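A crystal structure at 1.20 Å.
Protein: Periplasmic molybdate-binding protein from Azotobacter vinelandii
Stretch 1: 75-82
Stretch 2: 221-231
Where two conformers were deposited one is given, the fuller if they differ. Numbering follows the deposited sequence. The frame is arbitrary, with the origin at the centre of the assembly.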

ATOM      1  N   PHE A  75      -5.338   0.405  14.716  1.00  9.35           N
ATOM      2  CA  PHE A  75      -5.500   1.821  14.432  1.00  8.77           C
ATOM      3  C   PHE A  75      -5.139   2.119  12.976  1.00  6.61           C
ATOM      4  O   PHE A  75      -4.482   1.321  12.305  1.00  7.83           O
ATOM      5  N   THR A  76      -5.644   3.244  12.516  1.00  7.43           N
ATOM      6  CA  THR A  76      -5.331   3.717  11.165  1.00  6.24           C
ATOM      7  C   THR A  76      -4.004   4.445  11.184  1.00  6.78           C
ATOM      8  O   THR A  76      -3.919   5.532  11.785  1.00  7.90           O
ATOM      9  N   TYR A  77      -2.970   3.903  10.558  1.00  6.43           N
ATOM     10  CA  TYR A  77      -1.643   4.503  10.558  1.00  6.19           C
ATOM     11  C   TYR A  77      -1.377   5.377   9.342  1.00  5.87           C
ATOM     12  O   TYR A  77      -0.438   6.185   9.366  1.00  5.95           O
ATOM     13  N   ALA A  78      -2.190   5.243   8.302  1.00  5.53           N
ATOM     14  CA  ALA A  78      -1.958   6.014   7.076  1.00  5.27           C
ATOM     15  C   ALA A  78      -3.163   5.838   6.174  1.00  4.75           C
ATOM     16  O   ALA A  78      -3.865   4.811   6.247  1.00  5.58           O
ATOM     17  N   ILE A  79      -3.397   6.789   5.295  1.00  5.53           N
ATOM     18  CA  ILE A  79      -4.415   6.689   4.254  1.00  5.05           C
ATOM     19  C   ILE A  79      -3.664   6.907   2.941  1.00  4.15           C
ATOM     20  O   ILE A  79      -2.995   7.933   2.741  1.00  4.71           O
ATOM     21  N   GLY A  80      -3.730   5.912   2.058  1.00  4.62           N
ATOM     22  CA  GLY A  80      -2.969   5.939   0.821  1.00  4.40           C
ATOM     23  C   GLY A  80      -3.575   6.850  -0.214  1.00  4.10           C
ATOM     24  O   GLY A  80      -4.648   7.454  -0.054  1.00  4.75           O
ATOM     25  N   LYS A  81      -2.863   6.961  -1.334  1.00  4.29           N
ATOM     26  CA  LYS A  81      -3.326   7.731  -2.472  1.00  5.00           C
ATOM     27  C   LYS A  81      -3.001   6.926  -3.723  1.00  4.63           C
ATOM     28  O   LYS A  81      -1.829   6.682  -4.037  1.00  5.42           O
ATOM     29  N   LEU A  82      -4.042   6.537  -4.428  1.00  4.60           N
ATOM     30  CA  LEU A  82      -3.883   5.774  -5.661  1.00  4.50           C
ATOM     31  C   LEU A  82      -3.395   6.669  -6.782  1.00  3.67           C
ATOM     32  O   LEU A  82      -3.834   7.824  -6.942  1.00  4.81           O
ATOM     33  N   ILE A 221       7.268  11.519   8.408  1.00  6.11           N
ATOM     34  CA  ILE A 221       7.787  10.597   7.402  1.00  5.98           C
ATOM     35  C   ILE A 221       6.647  10.033   6.556  1.00  5.22           C
ATOM     36  O   ILE A 221       6.752   9.954   5.336  1.00  5.93           O
ATOM     37  N   ILE A 222       5.551   9.669   7.206  1.00  5.39           N
ATOM     38  CA  ILE A 222       4.374   9.141   6.503  1.00  4.69           C
ATOM     39  C   ILE A 222       3.806  10.176   5.553  1.00  4.37           C
ATOM     40  O   ILE A 222       3.498   9.862   4.397  1.00  4.77           O
ATOM     41  N   LYS A 223       3.674  11.422   6.003  1.00  5.36           N
ATOM     42  CA  LYS A 223       3.156  12.473   5.135  1.00  5.55           C
ATOM     43  C   LYS A 223       4.097  12.805   3.991  1.00  5.35           C
ATOM     44  O   LYS A 223       3.659  13.093   2.876  1.00  6.37           O
ATOM     45  N   ALA A 224       5.410  12.744   4.219  1.00  6.31           N
ATOM     46  CA  ALA A 224       6.376  13.007   3.160  1.00  6.46           C
ATOM     47  C   ALA A 224       6.287  11.969   2.052  1.00  6.62           C
ATOM     48  O   ALA A 224       6.614  12.243   0.895  1.00  7.78           O
ATOM     49  N   ALA A 225       5.816  10.763   2.383  1.00  5.82           N
ATOM     50  CA  ALA A 225       5.604   9.703   1.406  1.00  5.09           C
ATOM     51  C   ALA A 225       4.250   9.826   0.729  1.00  4.57           C
ATOM     52  O   ALA A 225       3.891   8.943  -0.077  1.00  5.80           O
ATOM     53  N   GLY A 226       3.491  10.856   1.010  1.00  4.69           N
ATOM     54  CA  GLY A 226       2.253  11.158   0.327  1.00  5.62           C
ATOM     55  C   GLY A 226       0.993  10.619   0.968  1.00  5.08           C
ATOM     56  O   GLY A 226      -0.102  10.834   0.441  1.00  6.40           O
ATOM     57  N   TYR A 227       1.114   9.940   2.104  1.00  4.33           N
ATOM     58  CA  TYR A 227      -0.059   9.438   2.801  1.00  4.26           C
ATOM     59  C   TYR A 227      -0.722  10.577   3.574  1.00  4.87           C
ATOM     60  O   TYR A 227      -0.051  11.563   3.945  1.00  5.88           O
ATOM     61  N   VAL A 228      -1.997  10.419   3.886  1.00  5.23           N
ATOM     62  CA  VAL A 228      -2.647  11.337   4.819  1.00  6.06           C
ATOM     63  C   VAL A 228      -2.899  10.587   6.120  1.00  5.07           C
ATOM     64  O   VAL A 228      -2.732   9.364   6.207  1.00  4.97           O
ATOM     65  N   LEU A 229      -3.293  11.329   7.152  1.00  5.31           N
ATOM     66  CA  LEU A 229      -3.598  10.768   8.459  1.00  4.94           C
ATOM     67  C   LEU A 229      -5.050  11.120   8.789  1.00  4.73           C
ATOM     68  O   LEU A 229      -5.585  12.088   8.258  1.00  5.61           O
ATOM     69  N   PRO A 230      -5.691  10.352   9.645  1.00  5.03           N
ATOM     70  CA  PRO A 230      -7.066  10.687  10.023  1.00  6.34           C
ATOM     71  C   PRO A 230      -7.143  12.090  10.586  1.00  6.14           C
ATOM     72  O   PRO A 230      -6.234  12.558  11.294  1.00  7.20           O
ATOM     73  N   GLN A 231      -8.240  12.765  10.284  1.00  6.43           N
ATOM     74  CA  GLN A 231      -8.448  14.118  10.780  1.00  9.76           C
ATOM     75  C   GLN A 231      -8.848  14.173  12.243  1.00 11.27           C
ATOM     76  O   GLN A 231      -8.471  15.175  12.893  1.00 15.18           O
ATOM     77  OXT GLN A 231      -9.561  13.275  12.702  1.00 10.92           O
TER

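The sheet-like part of this contact is a single antiparallel bridge, Ile 79 with Val 228, and the side chains of that one pair meet at only 3.3 Å, from Ile 79 CB to Val 228 CG2. The example illustrates a general principle: where a strand meets an irregular segment, two backbone hydrogen bonds can set the register, and the side chains around them then pack where they can reach. Here Ile 79 N donates to Val 228 O at 2.8 Å, and Val 228 N returns a bond to Ile 79 O at 2.9 Å. The same two carbonyls also receive CA-H...O contacts, Val 228 O from Ala 78 CA at 3.5 Å and Ile 79 O from Tyr 227 CA at 3.3 Å, so each oxygen serves two neighbouring residues of the facing stretch.

The CA-to-CB bonds of both bridge residues point sideways, and Val 228 CG2 packs against Ile 79 CB. Val 228 adopts chi1 m. Ile 79 also has chi1 m, but its chi2 of 128° falls between wells. Ile 79 CD1 lies along the C-terminal tail, 3.5 Å from Pro 230 N and 4.0 Å from Pro 230 CD. Pro 230, its ring puckered C-gamma exo, also meets Thr 76: the CA-to-CB bond of Thr 76 points toward the tail and, with chi1 m, its CG2 lies 3.7 Å from Pro 230 CG. Thr 76 OG1 finds its hydrogen bond elsewhere in the structure.

A second cluster gathers around the small side chain of Ala 78. Ala 78 CB lies 3.8 Å from Tyr 227 CD1 and 4.0 Å from Ile 222 CG2, linking the strand to both the helix and the segment that follows it. The CA-to-CB bond of Ile 222 points toward the strand, its rotamer is m, t, and Ile 222 CD1 comes within 3.7 Å of Tyr 77 O. The CA-to-CB bond of Leu 229 points away, yet its m, m rotamer brings Leu 229 CD1 to 3.4 Å from Tyr 77 O. The CA-to-CB bond of Tyr 77 points away from the second stretch.

Tyr 227, buried with chi1 m, has Ile 79 O near its ring plane, at the edge, while Gly 80 CA approaches Tyr 227 CD1 to 3.7 Å. The chain reaches this tyrosine through Gly 226, whose positive phi closes the helix in a Schellman motif; a CB there would be jammed against the preceding carbonyl. The CA-to-CB bond of Lys 81 points toward the second stretch, with Lys 81 CB 4.2 Å from Gly 226 O, before its all-t chain leads away. No side chain hydrogen-bonds across the contact: its hydrogen bonds belong to the backbone, while the side chains pack through apolar atoms against one another and against backbone atoms.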

ATOM      1  CB  PHE A  75      -4.674   2.673  15.391  1.00 10.33           C
ATOM      2  CG  PHE A  75      -3.212   2.773  15.073  1.00 10.15           C
ATOM      3  CD1 PHE A  75      -2.348   1.733  15.336  1.00 11.45           C
ATOM      4  CD2 PHE A  75      -2.679   3.930  14.512  1.00 10.54           C
ATOM      5  CE1 PHE A  75      -1.000   1.834  15.045  1.00 12.11           C
ATOM      6  CE2 PHE A  75      -1.345   4.043  14.206  1.00 10.63           C
ATOM      7  CZ  PHE A  75      -0.499   2.995  14.485  1.00 11.11           C
ATOM      8  CB  THR A  76      -6.439   4.627  10.630  1.00  8.77           C
ATOM      9  OG1 THR A  76      -7.625   3.825  10.593  1.00  9.22           O
ATOM     10  CG2 THR A  76      -6.122   5.150   9.244  1.00  7.36           C
ATOM     11  CB  TYR A  77      -0.549   3.430  10.680  1.00  6.32           C
ATOM     12  CG  TYR A  77      -0.419   2.550   9.463  1.00  4.72           C
ATOM     13  CD1 TYR A  77      -1.211   1.421   9.305  1.00  5.60           C
ATOM     14  CD2 TYR A  77       0.491   2.827   8.460  1.00  5.65           C
ATOM     15  CE1 TYR A  77      -1.106   0.615   8.176  1.00  5.06           C
ATOM     16  CE2 TYR A  77       0.601   2.047   7.322  1.00  5.15           C
ATOM     17  CZ  TYR A  77      -0.205   0.950   7.201  1.00  4.35           C
ATOM     18  OH  TYR A  77      -0.089   0.170   6.064  1.00  5.40           O
ATOM     19  CB  ALA A  78      -0.703   5.498   6.374  1.00  6.30           C
ATOM     20  CB  ILE A  79      -5.563   7.679   4.425  1.00  5.49           C
ATOM     21  CG1 ILE A  79      -6.295   7.466   5.758  1.00  8.94           C
ATOM     22  CG2 ILE A  79      -6.587   7.551   3.306  1.00  7.26           C
ATOM     23  CD1 ILE A  79      -6.441   8.703   6.596  1.00 11.66           C
ATOM     24  CB  LYS A  81      -2.607   9.078  -2.502  0.50  7.11           C
ATOM     25  CG  LYS A  81      -3.123  10.073  -3.521  0.50 12.02           C
ATOM     26  CD  LYS A  81      -2.717  11.497  -3.156  0.50 11.07           C
ATOM     27  CE  LYS A  81      -3.351  12.499  -4.109  0.50 16.06           C
ATOM     28  NZ  LYS A  81      -3.219  13.896  -3.606  0.50 18.54           N
ATOM     29  CB  LEU A  82      -5.254   5.216  -6.048  1.00  4.72           C
ATOM     30  CG  LEU A  82      -5.278   4.337  -7.299  1.00  4.84           C
ATOM     31  CD1 LEU A  82      -4.542   3.021  -7.098  1.00  6.13           C
ATOM     32  CD2 LEU A  82      -6.735   4.061  -7.660  1.00  5.24           C
ATOM     33  CB  ILE A 221       8.610   9.477   8.065  1.00  6.89           C
ATOM     34  CG1 ILE A 221       9.914  10.053   8.637  1.00  8.97           C
ATOM     35  CG2 ILE A 221       8.892   8.336   7.103  1.00  7.44           C
ATOM     36  CD1 ILE A 221      10.657   9.161   9.606  1.00  9.10           C
ATOM     37  CB  ILE A 222       3.362   8.650   7.553  1.00  4.95           C
ATOM     38  CG1 ILE A 222       3.926   7.417   8.270  1.00  6.21           C
ATOM     39  CG2 ILE A 222       2.008   8.348   6.935  1.00  6.25           C
ATOM     40  CD1 ILE A 222       3.169   7.050   9.529  1.00  7.23           C
ATOM     41  CB  LYS A 223       2.870  13.751   5.937  1.00  7.07           C
ATOM     42  CG  LYS A 223       1.652  13.584   6.824  1.00  7.68           C
ATOM     43  CD  LYS A 223       1.165  14.897   7.413  1.00 12.80           C
ATOM     44  CE  LYS A 223      -0.036  14.698   8.335  1.00 12.92           C
ATOM     45  NZ  LYS A 223      -0.655  16.024   8.656  1.00 17.54           N
ATOM     46  CB  ALA A 224       7.792  13.091   3.721  1.00  7.39           C
ATOM     47  CB  ALA A 225       5.761   8.350   2.066  1.00  6.42           C
ATOM     48  CB  TYR A 227       0.324   8.363   3.831  1.00  4.42           C
ATOM     49  CG  TYR A 227       0.934   7.116   3.227  1.00  3.83           C
ATOM     50  CD1 TYR A 227       0.139   6.096   2.735  1.00  4.08           C
ATOM     51  CD2 TYR A 227       2.309   6.965   3.154  1.00  4.51           C
ATOM     52  CE1 TYR A 227       0.670   4.937   2.188  1.00  4.29           C
ATOM     53  CE2 TYR A 227       2.868   5.823   2.601  1.00  4.27           C
ATOM     54  CZ  TYR A 227       2.041   4.823   2.115  1.00  3.91           C
ATOM     55  OH  TYR A 227       2.655   3.717   1.557  1.00  4.70           O
ATOM     56  CB  VAL A 228      -3.946  11.926   4.285  1.00  7.72           C
ATOM     57  CG1 VAL A 228      -3.705  12.776   3.063  1.00 10.58           C
ATOM     58  CG2 VAL A 228      -4.928  10.844   3.961  1.00  8.75           C
ATOM     59  CB  LEU A 229      -2.712  11.360   9.555  1.00  6.47           C
ATOM     60  CG  LEU A 229      -1.306  10.786   9.743  1.00  8.87           C
ATOM     61  CD1 LEU A 229      -1.386   9.340  10.222  1.00 12.66           C
ATOM     62  CD2 LEU A 229      -0.427  10.875   8.506  1.00 10.88           C
ATOM     63  CB  PRO A 230      -7.433   9.657  11.078  1.00  8.65           C
ATOM     64  CG  PRO A 230      -6.521   8.509  10.809  1.00  7.51           C
ATOM     65  CD  PRO A 230      -5.218   9.148  10.338  1.00  7.17           C
ATOM     66  CB  GLN A 231      -9.602  14.752  10.011  1.00 11.28           C
ATOM     67  CG  GLN A 231      -9.234  15.301   8.657  1.00 18.33           C
ATOM     68  CD  GLN A 231     -10.295  16.313   8.220  1.00 15.15           C
ATOM     69  OE1 GLN A 231     -11.230  16.626   8.959  1.00 17.41           O
ATOM     70  NE2 GLN A 231     -10.082  16.791   7.022  1.00 19.97           N
TER